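Local coordinates for protein SPD1 nuclease (Streptococcus pyogenes, PDB 2XGR) that is a secreted, prophage-encoded DNase of the His-Me finger clan that probably cleaves DNA with the help of a bound metal ion, at residues N190-R195 against D242-G246; P157-Y163 against T229-E233. Numbering follows the deposited sequence.

Contact 1. Residues N190-R195 against D242-G246; sequences NEVVPR and DYLNG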
ATOM      1  N   ASN A 190      -1.505  16.547  16.165  1.00 12.31           N
ATOM      2  CA  ASN A 190      -1.862  15.468  17.097  1.00 12.74           C
ATOM      3  C   ASN A 190      -2.900  14.443  16.580  1.00 12.93           C
ATOM      4  O   ASN A 190      -3.349  13.600  17.343  1.00 13.39           O
ATOM      5  CB  ASN A 190      -2.480  16.092  18.365  1.00 15.16           C
ATOM      6  CG  ASN A 190      -1.503  16.971  19.088  1.00 18.10           C
ATOM      7  OD1 ASN A 190      -0.338  16.612  19.225  1.00 23.90           O
ATOM      8  ND2 ASN A 190      -1.949  18.163  19.488  1.00 24.22           N
ATOM      9  N   GLU A 191      -3.322  14.581  15.324  1.00 11.72           N
ATOM     10  CA  GLU A 191      -4.437  13.799  14.820  1.00 12.18           C
ATOM     11  C   GLU A 191      -4.032  12.322  14.794  1.00 13.25           C
ATOM     12  O   GLU A 191      -2.938  11.985  14.315  1.00 13.74           O
ATOM     13  CB  GLU A 191      -4.808  14.278  13.412  1.00 11.57           C
ATOM     14  CG  GLU A 191      -5.389  15.726  13.390  1.00  9.30           C
ATOM     15  CD  GLU A 191      -5.565  16.253  12.033  1.00 14.33           C
ATOM     16  OE1 GLU A 191      -5.435  15.493  11.017  1.00 10.92           O
ATOM     17  OE2 GLU A 191      -5.923  17.432  11.893  1.00 14.92           O
ATOM     18  N   VAL A 192      -4.971  11.462  15.213  1.00 13.92           N
ATOM     19  CA  VAL A 192      -4.638  10.045  15.274  1.00 16.38           C
ATOM     20  C   VAL A 192      -5.049   9.370  13.950  1.00 13.29           C
ATOM     21  O   VAL A 192      -4.622   8.245  13.712  1.00 17.31           O
ATOM     22  CB  VAL A 192      -5.260   9.309  16.493  1.00 16.82           C
ATOM     23  CG1 VAL A 192      -4.770   9.941  17.807  1.00 24.18           C
ATOM     24  CG2 VAL A 192      -6.754   9.330  16.411  1.00 15.80           C
ATOM     25  N   VAL A 193      -5.884  10.027  13.139  1.00 12.03           N
ATOM     26  CA  VAL A 193      -6.329   9.496  11.843  1.00 11.96           C
ATOM     27  C   VAL A 193      -5.458  10.184  10.821  1.00 11.27           C
ATOM     28  O   VAL A 193      -5.449  11.431  10.702  1.00 10.92           O
ATOM     29  CB  VAL A 193      -7.840   9.913  11.573  1.00 12.80           C
ATOM     30  CG1 VAL A 193      -8.373   9.333  10.198  1.00 13.58           C
ATOM     31  CG2 VAL A 193      -8.703   9.486  12.685  1.00 15.03           C
ATOM     32  N   PRO A 194      -4.728   9.404   9.974  1.00 11.59           N
ATOM     33  CA  PRO A 194      -4.000  10.128   8.906  1.00  9.34           C
ATOM     34  C   PRO A 194      -4.913  10.786   7.903  1.00 10.95           C
ATOM     35  O   PRO A 194      -5.902  10.223   7.529  1.00 11.38           O
ATOM     36  CB  PRO A 194      -3.158   9.011   8.187  1.00  9.26           C
ATOM     37  CG  PRO A 194      -3.948   7.714   8.475  1.00 11.63           C
ATOM     38  CD  PRO A 194      -4.751   7.942   9.795  1.00 11.67           C
ATOM     39  N   ARG A 195      -4.578  11.980   7.411  1.00 10.07           N
ATOM     40  CA  ARG A 195      -5.359  12.638   6.379  1.00  9.24           C
ATOM     41  C   ARG A 195      -5.195  11.964   5.033  1.00  9.43           C
ATOM     42  O   ARG A 195      -6.066  12.066   4.171  1.00 10.96           O
ATOM     43  CB  ARG A 195      -4.843  14.071   6.238  1.00 11.26           C
ATOM     44  CG  ARG A 195      -5.127  14.877   7.518  1.00 16.17           C
ATOM     45  CD  ARG A 195      -6.370  15.617   7.392  1.00 19.21           C
ATOM     46  NE  ARG A 195      -6.650  16.378   8.646  1.00 23.43           N
ATOM     47  CZ  ARG A 195      -7.595  17.308   8.732  1.00 23.05           C
ATOM     48  NH1 ARG A 195      -8.292  17.578   7.630  1.00 18.90           N
ATOM     49  NH2 ARG A 195      -7.873  17.924   9.914  1.00 15.30           N
ATOM     50  N   ASP A 242     -13.707  13.230  12.209  1.00 23.06           N
ATOM     51  CA  ASP A 242     -12.893  13.813  13.274  1.00 25.32           C
ATOM     52  C   ASP A 242     -11.526  13.104  13.285  1.00 19.49           C
ATOM     53  O   ASP A 242     -11.331  12.039  13.943  1.00 19.58           O
ATOM     54  CB  ASP A 242     -13.597  13.693  14.624  1.00 25.81           C
ATOM     55  CG  ASP A 242     -12.711  14.176  15.823  1.00 33.81           C
ATOM     56  OD1 ASP A 242     -11.605  14.709  15.546  1.00 33.29           O
ATOM     57  OD2 ASP A 242     -13.134  14.016  17.010  1.00 35.60           O
ATOM     58  N   TYR A 243     -10.575  13.799  12.653  1.00 21.35           N
ATOM     59  CA  TYR A 243      -9.160  13.292  12.501  1.00 19.22           C
ATOM     60  C   TYR A 243      -8.425  13.267  13.808  1.00 21.39           C
ATOM     61  O   TYR A 243      -7.488  12.459  14.060  1.00 16.73           O
ATOM     62  CB  TYR A 243      -8.351  13.994  11.396  1.00 19.12           C
ATOM     63  CG  TYR A 243      -8.896  13.835  10.018  1.00 18.48           C
ATOM     64  CD1 TYR A 243      -8.455  12.772   9.183  1.00 12.36           C
ATOM     65  CD2 TYR A 243      -9.837  14.720   9.499  1.00 18.43           C
ATOM     66  CE1 TYR A 243      -9.000  12.571   7.963  1.00 15.58           C
ATOM     67  CE2 TYR A 243     -10.353  14.550   8.184  1.00 18.16           C
ATOM     68  CZ  TYR A 243      -9.945  13.423   7.449  1.00 13.51           C
ATOM     69  OH  TYR A 243     -10.401  13.257   6.166  1.00 18.51           O
ATOM     70  N   LEU A 244      -8.900  14.113  14.737  1.00 21.60           N
ATOM     71  CA  LEU A 244      -8.283  14.138  16.000  1.00 21.60           C
ATOM     72  C   LEU A 244      -8.672  12.999  16.920  1.00 24.44           C
ATOM     73  O   LEU A 244      -7.830  12.462  17.651  1.00 26.26           O
ATOM     74  CB  LEU A 244      -8.492  15.526  16.629  1.00 22.91           C
ATOM     75  CG  LEU A 244      -7.749  15.947  17.866  1.00 24.03           C
ATOM     76  CD1 LEU A 244      -6.276  15.801  17.688  1.00 16.94           C
ATOM     77  CD2 LEU A 244      -8.078  17.420  18.100  1.00 21.91           C
ATOM     78  N   ASN A 245      -9.951  12.604  16.911  1.00 27.45           N
ATOM     79  CA  ASN A 245     -10.438  11.656  17.886  1.00 29.15           C
ATOM     80  C   ASN A 245     -10.779  10.314  17.252  1.00 29.27           C
ATOM     81  O   ASN A 245     -10.943   9.311  17.952  1.00 30.24           O
ATOM     82  CB  ASN A 245     -11.647  12.253  18.635  1.00 32.84           C
ATOM     83  CG  ASN A 245     -11.258  13.534  19.444  1.00 37.30           C
ATOM     84  OD1 ASN A 245     -10.482  13.433  20.406  1.00 43.88           O
ATOM     85  ND2 ASN A 245     -11.741  14.724  19.018  1.00 37.28           N
ATOM     86  N   GLY A 246     -10.866  10.297  15.921  1.00 28.31           N
ATOM     87  CA  GLY A 246     -11.029   9.026  15.220  1.00 27.78           C
ATOM     88  C   GLY A 246     -12.493   8.592  15.211  1.00 27.63           C
ATOM     89  O   GLY A 246     -12.794   7.442  15.490  1.00 28.41           O
TER
HETATM   90  O   HOH W   1      -8.054  13.895   3.827  1.00 27.86           O
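This is a loop-to-loop contact at the periphery of the fold, its centre about 20 Å from that of the chain. Residues 190-195 belong to the loop joining strands 178-186 and 196-204 of the main antiparallel sheet. Residues 242-246 run from the end of strand 240-242 through the turn to strand 247-249. At the centre of the contact R195 lies flat on the Y243 ring, with guanidinium and ring planes at 13° and R195 CZ 4.1 Å from the Y243 centroid. This is an off-centre cation-pi stack, and R195 CD adds a CH-pi contact over the same ring. Within the same loop, E191 holds the arginine by a two-pronged salt bridge, with R195 NE to E191 OE1 and R195 NH2 to E191 OE2 both 2.8 Å. The turn is the tip of a beta-hairpin, closed by G246 N to D242 O at 2.7 Å. G246 has a positive phi, which favours glycine, and V193 CG2 lies 3.5 Å from G246 CA. Y243 O accepts a hydrogen bond from V193 N (3.1 Å) and a weak one from V192 N (2.9 Å). V193 CG1 packs 3.6 Å from Y243 CD1. L244 CD1 reaches N190 CB at 3.9 Å. Y243 OH hydrogen-bonds to N234 O.

Contact 2. Residues P157-Y163 against T229-E233; sequences PEGMLYY and TVILE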
ATOM      1  N   PRO A 157     -10.248   4.059  -8.161  1.00  9.45           N
ATOM      2  CA  PRO A 157      -8.841   4.456  -7.863  1.00  9.86           C
ATOM      3  C   PRO A 157      -8.653   5.380  -6.668  1.00  8.69           C
ATOM      4  O   PRO A 157      -7.507   5.829  -6.412  1.00  9.51           O
ATOM      5  CB  PRO A 157      -8.364   5.108  -9.191  1.00  8.33           C
ATOM      6  CG  PRO A 157      -9.643   5.828  -9.662  1.00 12.56           C
ATOM      7  CD  PRO A 157     -10.818   4.875  -9.264  1.00 10.28           C
ATOM      8  N   GLU A 158      -9.731   5.676  -5.946  1.00  9.58           N
ATOM      9  CA  GLU A 158      -9.622   6.339  -4.651  1.00 10.39           C
ATOM     10  C   GLU A 158      -9.391   5.374  -3.492  1.00  9.17           C
ATOM     11  O   GLU A 158      -9.265   5.795  -2.345  1.00  9.65           O
ATOM     12  CB  GLU A 158     -10.875   7.222  -4.391  1.00 10.36           C
ATOM     13  CG  GLU A 158     -10.876   8.393  -5.411  1.00 13.02           C
ATOM     14  CD  GLU A 158     -11.971   9.405  -5.220  1.00 26.22           C
ATOM     15  OE1 GLU A 158     -12.845   9.231  -4.363  1.00 23.89           O
ATOM     16  OE2 GLU A 158     -11.956  10.408  -5.944  1.00 29.74           O
ATOM     17  N   GLY A 159      -9.510   4.071  -3.761  1.00 10.03           N
ATOM     18  CA  GLY A 159      -9.305   3.106  -2.701  1.00  8.04           C
ATOM     19  C   GLY A 159      -8.000   2.315  -2.852  1.00  7.07           C
ATOM     20  O   GLY A 159      -7.501   2.145  -3.950  1.00  6.88           O
ATOM     21  N   MET A 160      -7.479   1.809  -1.740  0.50  6.53           N
ATOM     22  CA  MET A 160      -6.200   1.058  -1.740  0.50  7.33           C
ATOM     23  C   MET A 160      -6.330  -0.225  -2.544  0.50  6.04           C
ATOM     24  O   MET A 160      -5.389  -0.661  -3.196  0.50  5.49           O
ATOM     25  CB  MET A 160      -5.854   0.647  -0.309  0.50  5.09           C
ATOM     26  CG  MET A 160      -6.083   1.777   0.685  0.50  9.54           C
ATOM     27  SD  MET A 160      -4.673   1.963   1.738  0.50 17.89           S
ATOM     28  CE  MET A 160      -3.857   2.876   0.490  0.50  7.22           C
ATOM     29  N   LEU A 161      -7.499  -0.846  -2.450  1.00  5.51           N
ATOM     30  CA  LEU A 161      -7.679  -2.174  -3.094  1.00  4.39           C
ATOM     31  C   LEU A 161      -7.399  -2.147  -4.602  1.00  4.74           C
ATOM     32  O   LEU A 161      -6.806  -3.082  -5.146  1.00  7.31           O
ATOM     33  CB  LEU A 161      -9.151  -2.656  -2.817  1.00  4.81           C
ATOM     34  CG  LEU A 161      -9.545  -4.020  -3.385  1.00  5.33           C
ATOM     35  CD1 LEU A 161      -8.741  -5.137  -2.702  1.00  6.47           C
ATOM     36  CD2 LEU A 161     -11.070  -4.186  -3.191  1.00  6.60           C
ATOM     37  N   TYR A 162      -7.768  -1.051  -5.279  1.00  6.25           N
ATOM     38  CA  TYR A 162      -7.516  -0.882  -6.709  1.00  8.14           C
ATOM     39  C   TYR A 162      -6.039  -1.128  -6.967  1.00  7.33           C
ATOM     40  O   TYR A 162      -5.646  -1.872  -7.903  1.00  6.87           O
ATOM     41  CB  TYR A 162      -7.849   0.624  -7.081  1.00  7.78           C
ATOM     42  CG  TYR A 162      -7.435   0.989  -8.491  1.00  9.30           C
ATOM     43  CD1 TYR A 162      -8.374   0.969  -9.542  1.00 11.33           C
ATOM     44  CD2 TYR A 162      -6.100   1.281  -8.809  1.00  7.36           C
ATOM     45  CE1 TYR A 162      -8.027   1.306 -10.821  1.00 11.54           C
ATOM     46  CE2 TYR A 162      -5.736   1.566 -10.122  1.00  9.15           C
ATOM     47  CZ  TYR A 162      -6.734   1.572 -11.117  1.00 14.38           C
ATOM     48  OH  TYR A 162      -6.378   1.811 -12.434  1.00 12.31           O
ATOM     49  N   TYR A 163      -5.195  -0.532  -6.139  1.00  5.92           N
ATOM     50  CA  TYR A 163      -3.736  -0.575  -6.424  1.00  4.91           C
ATOM     51  C   TYR A 163      -3.171  -1.951  -6.011  1.00  4.48           C
ATOM     52  O   TYR A 163      -2.382  -2.571  -6.745  1.00  6.47           O
ATOM     53  CB  TYR A 163      -2.991   0.526  -5.608  1.00  6.74           C
ATOM     54  CG  TYR A 163      -3.481   1.876  -6.087  1.00  5.04           C
ATOM     55  CD1 TYR A 163      -2.911   2.506  -7.207  1.00  7.32           C
ATOM     56  CD2 TYR A 163      -4.597   2.418  -5.493  1.00  3.77           C
ATOM     57  CE1 TYR A 163      -3.479   3.686  -7.729  1.00  7.52           C
ATOM     58  CE2 TYR A 163      -5.182   3.647  -5.988  1.00  5.31           C
ATOM     59  CZ  TYR A 163      -4.590   4.262  -7.113  1.00  5.88           C
ATOM     60  OH  TYR A 163      -5.209   5.399  -7.580  1.00  6.49           O
ATOM     61  N   THR A 229       4.688   6.797  -6.720  1.00  6.01           N
ATOM     62  CA  THR A 229       3.984   7.111  -5.480  1.00  6.58           C
ATOM     63  C   THR A 229       2.577   7.558  -5.828  1.00  8.95           C
ATOM     64  O   THR A 229       2.392   8.359  -6.739  1.00  8.90           O
ATOM     65  CB  THR A 229       4.720   8.237  -4.740  1.00  9.35           C
ATOM     66  OG1 THR A 229       6.086   7.844  -4.514  1.00  9.76           O
ATOM     67  CG2 THR A 229       4.058   8.568  -3.329  1.00  9.34           C
ATOM     68  N   VAL A 230       1.605   7.076  -5.052  1.00  6.79           N
ATOM     69  CA  VAL A 230       0.186   7.444  -5.201  1.00  5.88           C
ATOM     70  C   VAL A 230      -0.231   7.997  -3.841  1.00  7.34           C
ATOM     71  O   VAL A 230       0.058   7.355  -2.794  1.00  7.43           O
ATOM     72  CB  VAL A 230      -0.638   6.136  -5.536  1.00  5.19           C
ATOM     73  CG1 VAL A 230      -2.102   6.491  -5.370  1.00  8.06           C
ATOM     74  CG2 VAL A 230      -0.338   5.747  -6.980  1.00  8.12           C
ATOM     75  N   ILE A 231      -0.849   9.189  -3.799  1.00  5.56           N
ATOM     76  CA  ILE A 231      -1.304   9.742  -2.500  1.00  7.20           C
ATOM     77  C   ILE A 231      -2.828   9.687  -2.478  1.00  7.90           C
ATOM     78  O   ILE A 231      -3.500  10.254  -3.359  1.00  9.10           O
ATOM     79  CB  ILE A 231      -0.827  11.243  -2.294  1.00  9.27           C
ATOM     80  CG1 ILE A 231       0.692  11.291  -2.283  1.00 15.13           C
ATOM     81  CG2 ILE A 231      -1.457  11.850  -0.985  1.00 13.22           C
ATOM     82  CD1 ILE A 231       1.293  12.720  -2.324  1.00 23.61           C
ATOM     83  N   LEU A 232      -3.372   8.930  -1.541  1.00  6.61           N
ATOM     84  CA  LEU A 232      -4.820   8.809  -1.422  1.00  7.04           C
ATOM     85  C   LEU A 232      -5.328   9.530  -0.212  1.00  8.50           C
ATOM     86  O   LEU A 232      -4.673   9.538   0.845  1.00  8.94           O
ATOM     87  CB  LEU A 232      -5.226   7.314  -1.313  1.00  7.03           C
ATOM     88  CG  LEU A 232      -4.819   6.467  -2.508  1.00  9.90           C
ATOM     89  CD1 LEU A 232      -5.286   4.965  -2.316  1.00  8.73           C
ATOM     90  CD2 LEU A 232      -5.470   7.019  -3.756  1.00  7.68           C
ATOM     91  N   GLU A 233      -6.510  10.127  -0.355  1.00  9.12           N
ATOM     92  CA  GLU A 233      -7.124  10.827   0.775  1.00 10.55           C
ATOM     93  C   GLU A 233      -7.849   9.867   1.686  1.00 10.55           C
ATOM     94  O   GLU A 233      -8.590   8.972   1.217  1.00 10.78           O
ATOM     95  CB  GLU A 233      -8.141  11.920   0.242  1.00 12.48           C
ATOM     96  CG  GLU A 233      -7.545  12.979  -0.649  1.00 18.34           C
ATOM     97  CD  GLU A 233      -6.534  13.907   0.047  1.00 20.80           C
ATOM     98  OE1 GLU A 233      -6.716  14.256   1.241  1.00 26.57           O
ATOM     99  OE2 GLU A 233      -5.511  14.235  -0.613  1.00 27.44           O
TER
HETATM  100  O   HOH W   2      -9.404   8.297  -1.335  1.00 15.02           O
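The start of helix 160-173 and the turn before it pack here on strand 228-233, one of the strands of the main antiparallel sheet. It is a buried helix-on-sheet contact, consistent with the alpha+beta fold of the DNA/RNA non-specific endonucleases (His-Me finger clan). Most of the contact is apolar. V230 and L232 alternate with T229 and I231 along the strand, and their side chains face the 157-163 segment. L232 CD1 lies 3.8 Å from M160 CE in the conformer given and 3.9 Å from Y163 CE2. L232 CD2 approaches P157 O at 3.6 Å, so this leucine sits against the turn as well as the helix. V230 makes a CH-pi contact: its CG1 is over the face of the Y163 ring, 4.1 Å from the centroid. L199 of the adjacent strand 196-204 also touches M160 and Y163. The polar contacts are fewer. No direct hydrogen bond joins the two segments. Within 157-163, Y163 OH donates to P157 O at 2.6 Å and ties the helix start to the turn; S217 is another partner of this hydroxyl. At the end of the strand, water 2 bridges the two backbones, donating to E158 O at 2.7 Å and to E233 O at 2.8 Å.

How the contacts relate
Contact 2 is in the core, its centre about 8 Å from that of the chain. Contact 1 is partly buried and peripheral. Their centres lie about 19 Å apart, and their segments alternate along the sequence. Strand 196-204 connects them: it starts directly after the 190-195 loop and pairs with strand 228-233. The two also touch where R195 O packs 3.7 Å from E233 OE1. Their chemistry follows their place. In the core, aliphatic and aromatic side chains join helix to sheet. At the periphery a cation-pi stack and backbone hydrogen bonds, one weak, join two loops; the E191-R195 pair is internal to one loop. Between their segments, both sides summed, contact 1 buries 437 Å² and contact 2 241 Å².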